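Local atomic coordinates of adhesion G-protein coupled receptor G6 (Danio rerio, PDB entry 6V55), a protein that probably acts as an adhesion receptor in myelination, with a calcium-binding, multidomain extracellular region that carries a GPCR proteolysis-site motif. Residues Phe41-Phe47 against Leu82-Gly88; Trp368-Phe373 against Met425-Ala429; Glu573-Lys577 against Gly681-His686; Thr656-Leu661 against Ile707-Asp712. One frame throughout, in Å; residues are numbered along the deposited sequence.

Contact 1 (Phe41-Phe47 against Leu82-Gly88); sequences FIVQITF and LTLNSTG. With NAG (2-acetamido-2-deoxy-beta-D-glucopyranose), chain H.
Residues Phe-41-Phe-47 and Leu-82-Gly-88 pair antiparallel at one edge of the CUB beta-sandwich. Ile-45 and Leu-84 form the hydrogen-bonded pair: Ile-45 N donates to Leu-84 O (3.0 Å) and Leu-84 N to Ile-45 O. Their side chains point inward, toward Val-65 of the other sheet. Gln-44, Thr-46, Thr-83 and Asn-85 occupy the other face. There the two threonines lie side by side, with Thr-46 OG1 and Thr-83 OG1 hydrogen-bonded at 3.2 Å. Past Asn-85 a hydroxyl replaces one backbone acceptor, while Ser-86 N still donates to Val-43 O (2.8 Å). Val-43 N donates to Ser-86 OG at 2.6 Å, nearly straight (164°). Ser-86 OG sits between its own N and carbonyl carbon (chi1 66°), which brings it to the Val-43 N-H. Ile-42 covers this end: CD1 lies 3.4 Å from Asn-85 OD1, and CG2 3.5 Å from Gly-88 O. An alanine at Ile-42 is likely to open a gap beside Asn-85 OD1 and Gly-88 O. Asn-85 ND2 is bonded to the glycan C1. The edge of the sheet thus carries the sugar on the face of Gln-44 and Thr-83, while Ile-45 and Leu-84 turn to the apolar interior.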
# COMPACT_ATOMS: atom_id res chain seq x y z
N PHE A 41 22.66 2.36 -2.50
CA PHE A 41 21.85 1.17 -2.27
C PHE A 41 20.51 1.32 -2.98
O PHE A 41 20.08 2.43 -3.28
CB PHE A 41 21.67 0.92 -0.76
CG PHE A 41 22.94 0.52 -0.06
CD1 PHE A 41 23.81 1.47 0.45
CD2 PHE A 41 23.25 -0.82 0.09
CE1 PHE A 41 24.99 1.09 1.09
CE2 PHE A 41 24.43 -1.23 0.71
CZ PHE A 41 25.30 -0.27 1.22
N ILE A 42 19.88 0.19 -3.29
CA ILE A 42 18.50 0.18 -3.76
C ILE A 42 17.67 -0.64 -2.78
O ILE A 42 18.20 -1.33 -1.91
CB ILE A 42 18.37 -0.36 -5.20
CG1 ILE A 42 18.79 -1.83 -5.29
CG2 ILE A 42 19.16 0.47 -6.18
CD1 ILE A 42 18.28 -2.52 -6.54
N VAL A 43 16.35 -0.55 -2.91
CA VAL A 43 15.44 -1.24 -2.00
C VAL A 43 14.75 -2.38 -2.76
O VAL A 43 14.19 -2.16 -3.84
CB VAL A 43 14.40 -0.28 -1.39
CG1 VAL A 43 13.49 -1.02 -0.44
CG2 VAL A 43 15.09 0.89 -0.68
N GLN A 44 14.79 -3.58 -2.19
CA GLN A 44 14.07 -4.73 -2.71
C GLN A 44 12.98 -5.13 -1.72
O GLN A 44 13.28 -5.41 -0.55
CB GLN A 44 15.02 -5.89 -2.91
CG GLN A 44 14.39 -7.01 -3.66
CD GLN A 44 15.24 -8.25 -3.65
OE1 GLN A 44 15.76 -8.66 -2.60
NE2 GLN A 44 15.44 -8.82 -4.82
N ILE A 45 11.73 -5.16 -2.17
CA ILE A 45 10.65 -5.65 -1.33
C ILE A 45 10.27 -7.04 -1.80
O ILE A 45 10.53 -7.45 -2.93
CB ILE A 45 9.41 -4.74 -1.28
CG1 ILE A 45 8.67 -4.75 -2.62
CG2 ILE A 45 9.77 -3.33 -0.84
CD1 ILE A 45 7.33 -4.02 -2.57
N THR A 46 9.64 -7.79 -0.91
CA THR A 46 9.11 -9.11 -1.21
C THR A 46 7.81 -9.24 -0.44
O THR A 46 7.77 -8.99 0.77
CB THR A 46 10.11 -10.22 -0.82
OG1 THR A 46 11.18 -10.28 -1.78
CG2 THR A 46 9.43 -11.60 -0.73
N PHE A 47 6.74 -9.56 -1.14
CA PHE A 47 5.47 -9.86 -0.48
C PHE A 47 5.55 -11.28 0.06
O PHE A 47 5.63 -12.23 -0.71
CB PHE A 47 4.32 -9.72 -1.47
CG PHE A 47 4.05 -8.31 -1.93
CD1 PHE A 47 3.03 -7.56 -1.34
CD2 PHE A 47 4.79 -7.73 -2.96
CE1 PHE A 47 2.76 -6.28 -1.75
CE2 PHE A 47 4.55 -6.44 -3.37
CZ PHE A 47 3.53 -5.71 -2.77
N LEU A 82 5.57 -11.96 -5.20
CA LEU A 82 6.29 -11.00 -6.01
C LEU A 82 7.48 -10.36 -5.28
O LEU A 82 7.47 -10.20 -4.06
CB LEU A 82 5.34 -9.90 -6.48
CG LEU A 82 4.77 -10.10 -7.89
CD1 LEU A 82 3.97 -11.41 -8.02
CD2 LEU A 82 3.94 -8.87 -8.27
N THR A 83 8.49 -9.97 -6.07
CA THR A 83 9.71 -9.34 -5.57
C THR A 83 10.07 -8.17 -6.48
O THR A 83 10.41 -8.38 -7.64
CB THR A 83 10.88 -10.33 -5.53
OG1 THR A 83 10.58 -11.44 -4.68
CG2 THR A 83 12.13 -9.63 -5.03
N LEU A 84 10.00 -6.95 -5.96
CA LEU A 84 10.17 -5.76 -6.77
C LEU A 84 11.36 -4.95 -6.28
O LEU A 84 11.76 -5.02 -5.12
CB LEU A 84 8.92 -4.88 -6.75
CG LEU A 84 7.59 -5.60 -7.03
CD1 LEU A 84 6.46 -4.59 -7.05
CD2 LEU A 84 7.61 -6.40 -8.34
N ASN A 85 11.92 -4.17 -7.20
CA ASN A 85 13.24 -3.60 -7.03
C ASN A 85 13.19 -2.12 -7.38
O ASN A 85 12.77 -1.77 -8.49
CB ASN A 85 14.26 -4.36 -7.89
CG ASN A 85 15.30 -5.06 -7.05
OD1 ASN A 85 15.61 -4.56 -5.97
ND2 ASN A 85 15.84 -6.22 -7.50
N SER A 86 13.59 -1.27 -6.44
CA SER A 86 13.62 0.17 -6.68
C SER A 86 14.77 0.57 -7.60
O SER A 86 15.86 -0.00 -7.54
CB SER A 86 13.74 0.93 -5.36
OG SER A 86 14.99 0.67 -4.75
N THR A 87 14.52 1.57 -8.44
CA THR A 87 15.55 2.04 -9.36
C THR A 87 16.51 3.01 -8.69
O THR A 87 17.70 3.03 -9.01
CB THR A 87 14.88 2.65 -10.60
OG1 THR A 87 14.02 3.72 -10.19
CG2 THR A 87 14.04 1.60 -11.29
N GLY A 88 16.02 3.82 -7.77
CA GLY A 88 16.85 4.61 -6.88
C GLY A 88 16.89 4.01 -5.48
O GLY A 88 16.72 2.80 -5.29
C1 NAG H . 15.70 -7.05 -8.69
C2 NAG H . 16.65 -8.28 -8.54
C3 NAG H . 16.49 -9.23 -9.73
C4 NAG H . 15.03 -9.66 -9.87
C5 NAG H . 14.15 -8.43 -10.06
C6 NAG H . 12.68 -8.79 -10.12
C7 NAG H . 18.97 -8.48 -7.68
C8 NAG H . 20.33 -7.86 -7.67
N2 NAG H . 18.04 -7.84 -8.40
O3 NAG H . 17.33 -10.38 -9.59
O4 NAG H . 14.88 -10.55 -10.98
O5 NAG H . 14.32 -7.53 -8.96
O6 NAG H . 11.92 -7.83 -10.84
O7 NAG H . 18.72 -9.53 -7.08

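Contact 2 (Trp368-Phe373 against Met425-Ala429). With NAG (2-acetamido-2-deoxy-beta-D-glucopyranose), chain J.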
# COMPACT_ATOMS: atom_id res chain seq x y z
N TRP A 368 7.38 28.87 -33.71
CA TRP A 368 8.74 28.54 -33.27
C TRP A 368 8.75 27.44 -32.23
O TRP A 368 9.64 26.59 -32.23
CB TRP A 368 9.44 29.77 -32.69
CG TRP A 368 10.61 29.49 -31.74
CD1 TRP A 368 11.88 29.13 -32.10
CD2 TRP A 368 10.63 29.59 -30.30
NE1 TRP A 368 12.68 28.99 -30.99
CE2 TRP A 368 11.94 29.27 -29.87
CE3 TRP A 368 9.67 29.90 -29.33
CZ2 TRP A 368 12.31 29.26 -28.52
CZ3 TRP A 368 10.05 29.89 -27.99
CH2 TRP A 368 11.36 29.58 -27.60
N LEU A 369 7.76 27.47 -31.32
CA LEU A 369 7.63 26.42 -30.30
C LEU A 369 7.30 25.07 -30.95
O LEU A 369 7.98 24.08 -30.67
CB LEU A 369 6.56 26.79 -29.26
CG LEU A 369 6.95 27.56 -27.98
CD1 LEU A 369 5.78 28.33 -27.39
CD2 LEU A 369 7.56 26.68 -26.90
N ASN A 370 6.32 25.05 -31.87
CA ASN A 370 5.98 23.87 -32.67
C ASN A 370 7.16 23.37 -33.49
O ASN A 370 7.44 22.16 -33.51
CB ASN A 370 4.83 24.21 -33.62
CG ASN A 370 3.46 23.86 -33.08
OD1 ASN A 370 3.30 23.61 -31.90
ND2 ASN A 370 2.47 23.84 -33.98
N GLN A 371 7.90 24.29 -34.14
CA GLN A 371 9.04 23.92 -34.97
C GLN A 371 10.22 23.39 -34.17
O GLN A 371 10.96 22.54 -34.69
CB GLN A 371 9.54 25.10 -35.80
CG GLN A 371 9.13 25.10 -37.28
CD GLN A 371 9.71 23.93 -38.08
OE1 GLN A 371 10.77 23.37 -37.76
NE2 GLN A 371 8.99 23.55 -39.13
N THR A 372 10.46 23.87 -32.94
CA THR A 372 11.68 23.48 -32.23
C THR A 372 11.61 22.05 -31.72
O THR A 372 12.60 21.31 -31.82
CB THR A 372 11.98 24.44 -31.07
OG1 THR A 372 11.97 25.80 -31.55
CG2 THR A 372 13.36 24.14 -30.41
N PHE A 373 10.46 21.63 -31.20
CA PHE A 373 10.33 20.26 -30.73
C PHE A 373 10.33 19.26 -31.89
O PHE A 373 10.85 18.15 -31.74
CB PHE A 373 9.07 20.13 -29.86
CG PHE A 373 9.09 21.04 -28.66
CD1 PHE A 373 10.16 21.03 -27.80
CD2 PHE A 373 8.03 21.90 -28.41
CE1 PHE A 373 10.21 21.87 -26.70
CE2 PHE A 373 8.08 22.78 -27.32
CZ PHE A 373 9.16 22.75 -26.47
N MET A 425 16.07 22.44 -24.81
CA MET A 425 15.84 22.55 -26.26
C MET A 425 15.32 23.93 -26.64
O MET A 425 15.55 24.38 -27.78
CB MET A 425 14.87 21.51 -26.77
CG MET A 425 15.35 20.12 -26.57
SD MET A 425 13.93 19.06 -26.31
CE MET A 425 13.16 19.16 -27.89
N LEU A 426 14.63 24.61 -25.72
CA LEU A 426 14.22 25.98 -26.00
C LEU A 426 15.36 26.98 -25.77
O LEU A 426 15.52 27.90 -26.57
CB LEU A 426 13.01 26.34 -25.16
CG LEU A 426 11.72 25.60 -25.52
CD1 LEU A 426 10.62 26.08 -24.64
CD2 LEU A 426 11.35 25.80 -26.99
N ARG A 427 16.15 26.80 -24.70
CA ARG A 427 17.26 27.72 -24.39
C ARG A 427 18.36 27.68 -25.45
O ARG A 427 19.07 28.68 -25.63
CB ARG A 427 17.88 27.40 -23.04
CG ARG A 427 17.16 27.99 -21.86
CD ARG A 427 17.64 27.42 -20.53
NE ARG A 427 16.56 27.39 -19.56
CZ ARG A 427 16.62 26.71 -18.41
NH1 ARG A 427 17.71 26.02 -18.11
NH2 ARG A 427 15.58 26.72 -17.56
N SER A 428 18.52 26.55 -26.15
CA SER A 428 19.49 26.42 -27.23
C SER A 428 18.95 26.87 -28.58
O SER A 428 19.59 26.65 -29.61
CB SER A 428 19.99 24.98 -27.33
OG SER A 428 19.00 24.12 -27.86
N ALA A 429 17.78 27.51 -28.62
CA ALA A 429 17.32 28.23 -29.80
C ALA A 429 16.63 29.53 -29.40
O ALA A 429 15.40 29.64 -29.47
CB ALA A 429 16.38 27.35 -30.64
C1 NAG J . 1.07 23.54 -33.76
C2 NAG J . 0.21 24.30 -34.81
C3 NAG J . -1.27 23.88 -34.71
C4 NAG J . -1.42 22.37 -34.80
C5 NAG J . -0.59 21.70 -33.71
C6 NAG J . -0.64 20.19 -33.74
C7 NAG J . 0.67 26.57 -35.67
C8 NAG J . 0.77 28.02 -35.32
N2 NAG J . 0.35 25.74 -34.66
O3 NAG J . -2.04 24.52 -35.74
O4 NAG J . -2.79 21.98 -34.68
O5 NAG J . 0.79 22.08 -33.84
O6 NAG J . -1.30 19.69 -34.90
O7 NAG J . 0.86 26.16 -36.81
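Apolar contact dominates where Trp-368-Phe-373 meets Met-425-Ala-429. Leu-426 is a knob in a hole formed by Trp-368, Leu-369, Thr-372 and Phe-373. Its CD2 branch reaches Trp-368 CH2 (3.8 Å) and is equally close to Phe-373 CZ. Its CD1 branch meets Leu-369 CD2 at 3.9 Å, the two leucines crossing at about a right angle. Met-425 bends at chi2 and chi3. This brings its CE methyl to the edge of the Phe-373 ring, in plane, 3.5 Å from CD1.

Across the interface the one hydrogen bond is weak: Trp-368 NE1 to Ala-429 O (3.2 Å), bent to 125°. Within helix 361-374, Thr-372 OG1 donates to Trp-368 O at 2.6 Å, and Thr-372 N donates to the same oxygen from the opposite face of its plane. That hydroxyl also lies over one face of the Trp-368 ring, toward its rim. Thr-372 OG1 lies beside the backbone N (chi1 -52°), which leaves CG2 anti to that N and turned toward Met-425 O, 3.4 Å away.

Helices 361-374 and 419-427 lie together on the antiparallel sheet of the SEA domain. Leu-369 rests on Val-382 and Ile-385 of strand 380-392. Leu-426 touches Val-441 and Trp-368 touches Leu-438, both of strand 436-445.

Contact 3 (Glu573-Lys577 against Gly681-His686); sequences EDAQK and GLFQDH
Gln-684 reaches from its loop into the first turn of helix 573-593, and its amide nitrogen makes the tight part of this contact. Gln-684 NE2 donates to Glu-573 O at 2.8 Å with an N-H...O angle of 166°. It also donates to Gly-681 O of its own loop, at 2.9 Å. Both acceptors lie near the plane of the Gln-684 amide, so the two bonds fix the rotation of that group. The chain is extended beyond CG, which carries the amide across to the helix. Beside it Gly-681, which has no side chain, lays its backbone directly against the Gln-576 amide. Gln-576 OE1 comes to 3.1 Å from Gly-681 C. Gln-576 NE2 is held by Ser-571 O, just before the helix. Leu-682 CD2 approaches Gln-576 OE1 at 3.7 Å.

The outer side is looser and rests on exposed chains. Lys-577 crosses Gln-684 at about a right angle and lays its CD 3.3 Å from Gln-684 OE1. The same CD lies 3.7 Å from His-686 CE1; the lysine and histidine side chains come from opposite directions. Glu-573 OE1 leans toward the Gln-684 amide, its carboxylate turned 40° from the amide plane. No salt bridge joins the two segments here.

Leu-682 continues the join further along helix 573-593, on Ala-583 and Leu-584. A helix start held by a loop between strands 671-677 and 697-701 is consistent with a GAIN domain, in which a helical part packs against a beta part.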
# COMPACT_ATOMS: atom_id res chain seq x y z
N GLU A 573 -24.00 6.40 23.01
CA GLU A 573 -25.35 6.44 23.55
C GLU A 573 -26.23 7.47 22.85
O GLU A 573 -27.45 7.27 22.75
CB GLU A 573 -25.29 6.71 25.05
CG GLU A 573 -24.79 5.53 25.88
CD GLU A 573 -25.73 5.19 27.01
OE1 GLU A 573 -26.73 5.92 27.19
OE2 GLU A 573 -25.48 4.18 27.71
N ASP A 574 -25.63 8.54 22.32
CA ASP A 574 -26.43 9.51 21.57
C ASP A 574 -26.72 9.05 20.15
O ASP A 574 -27.72 9.49 19.56
CB ASP A 574 -25.74 10.87 21.57
CG ASP A 574 -26.34 11.82 22.60
OD1 ASP A 574 -26.94 11.31 23.57
OD2 ASP A 574 -26.20 13.06 22.44
N ALA A 575 -25.90 8.15 19.59
CA ALA A 575 -26.18 7.62 18.27
C ALA A 575 -27.35 6.64 18.29
O ALA A 575 -28.21 6.67 17.41
CB ALA A 575 -24.93 6.94 17.70
N GLN A 576 -27.41 5.80 19.33
CA GLN A 576 -28.47 4.80 19.42
C GLN A 576 -29.82 5.40 19.74
O GLN A 576 -30.84 4.83 19.32
CB GLN A 576 -28.14 3.77 20.49
CG GLN A 576 -26.79 3.17 20.40
CD GLN A 576 -26.54 2.16 21.49
OE1 GLN A 576 -27.37 1.28 21.74
NE2 GLN A 576 -25.39 2.27 22.15
N LYS A 577 -29.85 6.56 20.45
CA LYS A 577 -31.07 7.07 21.11
C LYS A 577 -32.18 7.40 20.12
O LYS A 577 -33.34 7.06 20.36
CB LYS A 577 -30.74 8.30 21.96
CG LYS A 577 -31.78 8.56 23.07
CD LYS A 577 -31.36 9.66 24.09
CE LYS A 577 -31.23 11.07 23.47
NZ LYS A 577 -32.43 11.94 23.71
N GLY A 681 -27.68 0.20 25.68
CA GLY A 681 -27.84 1.52 25.09
C GLY A 681 -29.10 1.71 24.26
O GLY A 681 -29.35 2.83 23.79
N LEU A 682 -29.85 0.65 24.01
CA LEU A 682 -31.12 0.76 23.29
C LEU A 682 -32.30 1.01 24.23
O LEU A 682 -33.43 1.16 23.75
CB LEU A 682 -31.37 -0.51 22.45
CG LEU A 682 -30.37 -0.96 21.36
CD1 LEU A 682 -30.65 -2.39 20.93
CD2 LEU A 682 -30.41 -0.04 20.15
N PHE A 683 -32.07 1.06 25.55
CA PHE A 683 -33.15 1.13 26.53
C PHE A 683 -33.03 2.38 27.40
O PHE A 683 -33.28 2.34 28.61
CB PHE A 683 -33.17 -0.12 27.40
CG PHE A 683 -33.34 -1.40 26.63
CD1 PHE A 683 -32.22 -2.14 26.24
CD2 PHE A 683 -34.61 -1.88 26.30
CE1 PHE A 683 -32.36 -3.32 25.54
CE2 PHE A 683 -34.75 -3.07 25.59
CZ PHE A 683 -33.62 -3.79 25.21
N GLN A 684 -32.67 3.50 26.79
CA GLN A 684 -32.48 4.74 27.52
C GLN A 684 -33.81 5.36 27.93
O GLN A 684 -34.78 5.35 27.17
CB GLN A 684 -31.68 5.73 26.67
CG GLN A 684 -30.33 5.17 26.28
CD GLN A 684 -29.51 6.13 25.46
OE1 GLN A 684 -29.57 7.34 25.68
NE2 GLN A 684 -28.72 5.61 24.54
N ASP A 685 -33.85 5.88 29.16
CA ASP A 685 -35.05 6.44 29.77
C ASP A 685 -34.63 7.69 30.52
O ASP A 685 -33.90 7.60 31.52
CB ASP A 685 -35.71 5.43 30.71
CG ASP A 685 -37.18 5.73 31.00
OD1 ASP A 685 -37.60 6.90 30.97
OD2 ASP A 685 -37.92 4.77 31.31
N HIS A 686 -35.07 8.86 30.05
CA HIS A 686 -34.79 10.11 30.73
C HIS A 686 -35.92 10.54 31.67
O HIS A 686 -35.89 11.67 32.18
CB HIS A 686 -34.51 11.21 29.70
CG HIS A 686 -33.22 11.02 28.96
ND1 HIS A 686 -32.92 11.71 27.81
CD2 HIS A 686 -32.16 10.22 29.21
CE1 HIS A 686 -31.73 11.34 27.37
NE2 HIS A 686 -31.25 10.44 28.21

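Contact 4 (Thr656-Leu661 against Ile707-Asp712); sequences TLLQNL and IKNLQD. With NAG (2-acetamido-2-deoxy-beta-D-glucopyranose), chain D.
Gln-659 NE2 is shared between two side-chain oxygens, Gln-711 OE1 across the contact and Asn-660 OD1 of the glycosylated residue next to it. This joins two loops that hold no regular helix or strand. Leu-658 to Leu-661 form a type I beta turn, and the loops flank the six-stranded sheet of the probable GAIN domain. The bond from Gln-659 NE2 to Gln-711 OE1 is 3.1 Å long and nearly straight (165°). It lies in the Gln-659 amide plane but comes from above the Gln-711 carbonyl plane, the two amides being turned 44° apart. Asn-660 ND2 is bonded to the sugar C1. With an alanine at Gln-659, both oxygens would probably lose this common donor and the Gln-711 amide would be freer to turn.

On the apolar side, Ile-707 CD1 fits among three leucines. It is 3.8 Å from Leu-661 CD1 and 3.9 Å from Leu-658 CD2, and it also touches Leu-657 CG. With chi1 at 172° the Leu-657 side chain swings away from its own N, and CD1 reaches Leu-710 CD2 at 3.8 Å. Backbone bonds from Ile-707 to Leu-768 and from Leu-710 to Asn-766 tie this loop to the chain after strand 760-765, within the GPS motif.

At the far end Thr-656 OG1 is placed to donate a hydrogen bond to Asp-712 OD1. The modelled separation is very short and its exact length is doubtful. A water also bridges the loops: it donates to Thr-656 O at 2.6 Å and accepts from Asp-712 N at 3.2 Å.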
# COMPACT_ATOMS: atom_id res chain seq x y z
N THR A 656 -48.97 -22.80 34.58
CA THR A 656 -50.27 -22.17 34.35
C THR A 656 -50.19 -20.95 33.45
O THR A 656 -50.99 -20.02 33.62
CB THR A 656 -50.88 -21.79 35.70
OG1 THR A 656 -49.98 -20.91 36.38
CG2 THR A 656 -51.11 -23.02 36.54
N LEU A 657 -49.24 -20.91 32.50
CA LEU A 657 -49.05 -19.71 31.68
C LEU A 657 -50.17 -19.55 30.66
O LEU A 657 -50.66 -18.43 30.44
CB LEU A 657 -47.69 -19.77 30.96
CG LEU A 657 -47.39 -18.68 29.91
CD1 LEU A 657 -46.99 -17.38 30.57
CD2 LEU A 657 -46.35 -19.11 28.93
N LEU A 658 -50.65 -20.66 30.09
CA LEU A 658 -51.69 -20.62 29.08
C LEU A 658 -53.07 -20.92 29.65
O LEU A 658 -53.99 -21.24 28.89
CB LEU A 658 -51.37 -21.60 27.96
CG LEU A 658 -49.89 -21.67 27.57
CD1 LEU A 658 -49.62 -22.91 26.72
CD2 LEU A 658 -49.48 -20.39 26.85
N GLN A 659 -53.24 -20.82 30.97
CA GLN A 659 -54.45 -21.30 31.64
C GLN A 659 -55.65 -20.39 31.38
O GLN A 659 -56.75 -20.87 31.08
CB GLN A 659 -54.17 -21.45 33.14
CG GLN A 659 -55.36 -21.29 34.08
CD GLN A 659 -54.94 -21.21 35.55
OE1 GLN A 659 -54.37 -22.17 36.08
NE2 GLN A 659 -55.23 -20.09 36.21
N ASN A 660 -55.46 -19.07 31.47
CA ASN A 660 -56.55 -18.12 31.25
C ASN A 660 -56.61 -17.62 29.82
O ASN A 660 -57.08 -16.49 29.59
CB ASN A 660 -56.44 -16.94 32.22
CG ASN A 660 -56.51 -17.37 33.68
OD1 ASN A 660 -55.48 -17.59 34.31
ND2 ASN A 660 -57.72 -17.49 34.21
N LEU A 661 -56.14 -18.40 28.86
CA LEU A 661 -56.16 -18.01 27.45
C LEU A 661 -57.35 -18.62 26.76
O LEU A 661 -57.71 -19.77 27.03
CB LEU A 661 -54.88 -18.44 26.74
CG LEU A 661 -53.62 -17.58 26.89
CD1 LEU A 661 -52.59 -18.00 25.87
CD2 LEU A 661 -53.94 -16.12 26.73
N ILE A 707 -49.32 -12.13 27.02
CA ILE A 707 -50.18 -12.82 27.98
C ILE A 707 -50.19 -11.99 29.25
O ILE A 707 -49.12 -11.74 29.80
CB ILE A 707 -49.68 -14.23 28.27
CG1 ILE A 707 -49.58 -15.05 26.97
CG2 ILE A 707 -50.56 -14.87 29.32
CD1 ILE A 707 -49.37 -16.54 27.22
N LYS A 708 -51.37 -11.56 29.71
CA LYS A 708 -51.47 -10.60 30.79
C LYS A 708 -52.19 -11.22 31.98
O LYS A 708 -52.91 -12.22 31.83
CB LYS A 708 -52.22 -9.34 30.36
CG LYS A 708 -51.44 -8.52 29.36
CD LYS A 708 -52.09 -7.18 29.06
CE LYS A 708 -51.32 -6.46 27.95
NZ LYS A 708 -51.99 -5.22 27.45
N ASN A 709 -51.97 -10.59 33.16
CA ASN A 709 -52.70 -10.86 34.41
C ASN A 709 -52.65 -12.33 34.82
O ASN A 709 -53.69 -12.96 35.04
CB ASN A 709 -54.16 -10.37 34.32
CG ASN A 709 -54.29 -8.84 34.45
OD1 ASN A 709 -53.83 -8.23 35.43
ND2 ASN A 709 -54.93 -8.21 33.47
N LEU A 710 -51.44 -12.88 34.87
CA LEU A 710 -51.28 -14.29 35.22
C LEU A 710 -51.57 -14.52 36.70
O LEU A 710 -51.45 -13.62 37.54
CB LEU A 710 -49.86 -14.77 34.87
CG LEU A 710 -49.41 -14.79 33.41
CD1 LEU A 710 -47.91 -14.54 33.31
CD2 LEU A 710 -49.77 -16.13 32.77
N GLN A 711 -51.98 -15.75 37.03
CA GLN A 711 -52.23 -16.08 38.43
C GLN A 711 -50.95 -16.52 39.13
O GLN A 711 -50.78 -16.27 40.34
CB GLN A 711 -53.31 -17.16 38.52
CG GLN A 711 -53.75 -17.59 39.92
CD GLN A 711 -54.08 -19.07 39.99
OE1 GLN A 711 -54.95 -19.55 39.27
NE2 GLN A 711 -53.33 -19.81 40.81
N ASP A 712 -50.03 -17.17 38.40
CA ASP A 712 -48.68 -17.48 38.87
C ASP A 712 -47.67 -16.76 38.01
O ASP A 712 -47.73 -16.86 36.78
CB ASP A 712 -48.40 -18.99 38.82
CG ASP A 712 -49.48 -19.79 39.46
OD1 ASP A 712 -49.93 -20.77 38.82
OD2 ASP A 712 -49.90 -19.44 40.60
C1 NAG D . -57.86 -17.88 35.59
C2 NAG D . -58.62 -16.82 36.42
C3 NAG D . -58.80 -17.29 37.88
C4 NAG D . -59.41 -18.69 37.95
C5 NAG D . -58.57 -19.67 37.13
C6 NAG D . -59.15 -21.07 37.12
C7 NAG D . -58.19 -14.59 35.46
C8 NAG D . -57.39 -13.32 35.58
N2 NAG D . -57.93 -15.53 36.38
O3 NAG D . -59.65 -16.38 38.57
O4 NAG D . -59.52 -19.13 39.29
O5 NAG D . -58.50 -19.21 35.77
O6 NAG D . -59.78 -21.42 35.89
O7 NAG D . -59.00 -14.76 34.56
O HOH W 1 -50.72 -18.25 35.50

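Contact 2 is the buried one of the four; contacts 1, 3 and 4 are partly buried. Contact 1 is strand on strand, held mostly by backbone bonds. Contact 2 joins two helices almost wholly through apolar side chains. Glutamine amides bridge the segments in contacts 3 and 4; contact 4 adds an apolar cluster and a water. No two contacts share a segment; contacts 3 and 4 lie in the same probable GAIN region. Their segments alternate along the chain and their nearest atoms are about 17 Å apart. Contacts 1 and 2 belong to different domains, CUB and SEA, with nearest atoms about 22 Å apart. Contacts 1, 2 and 4 each include a glycosylated asparagine.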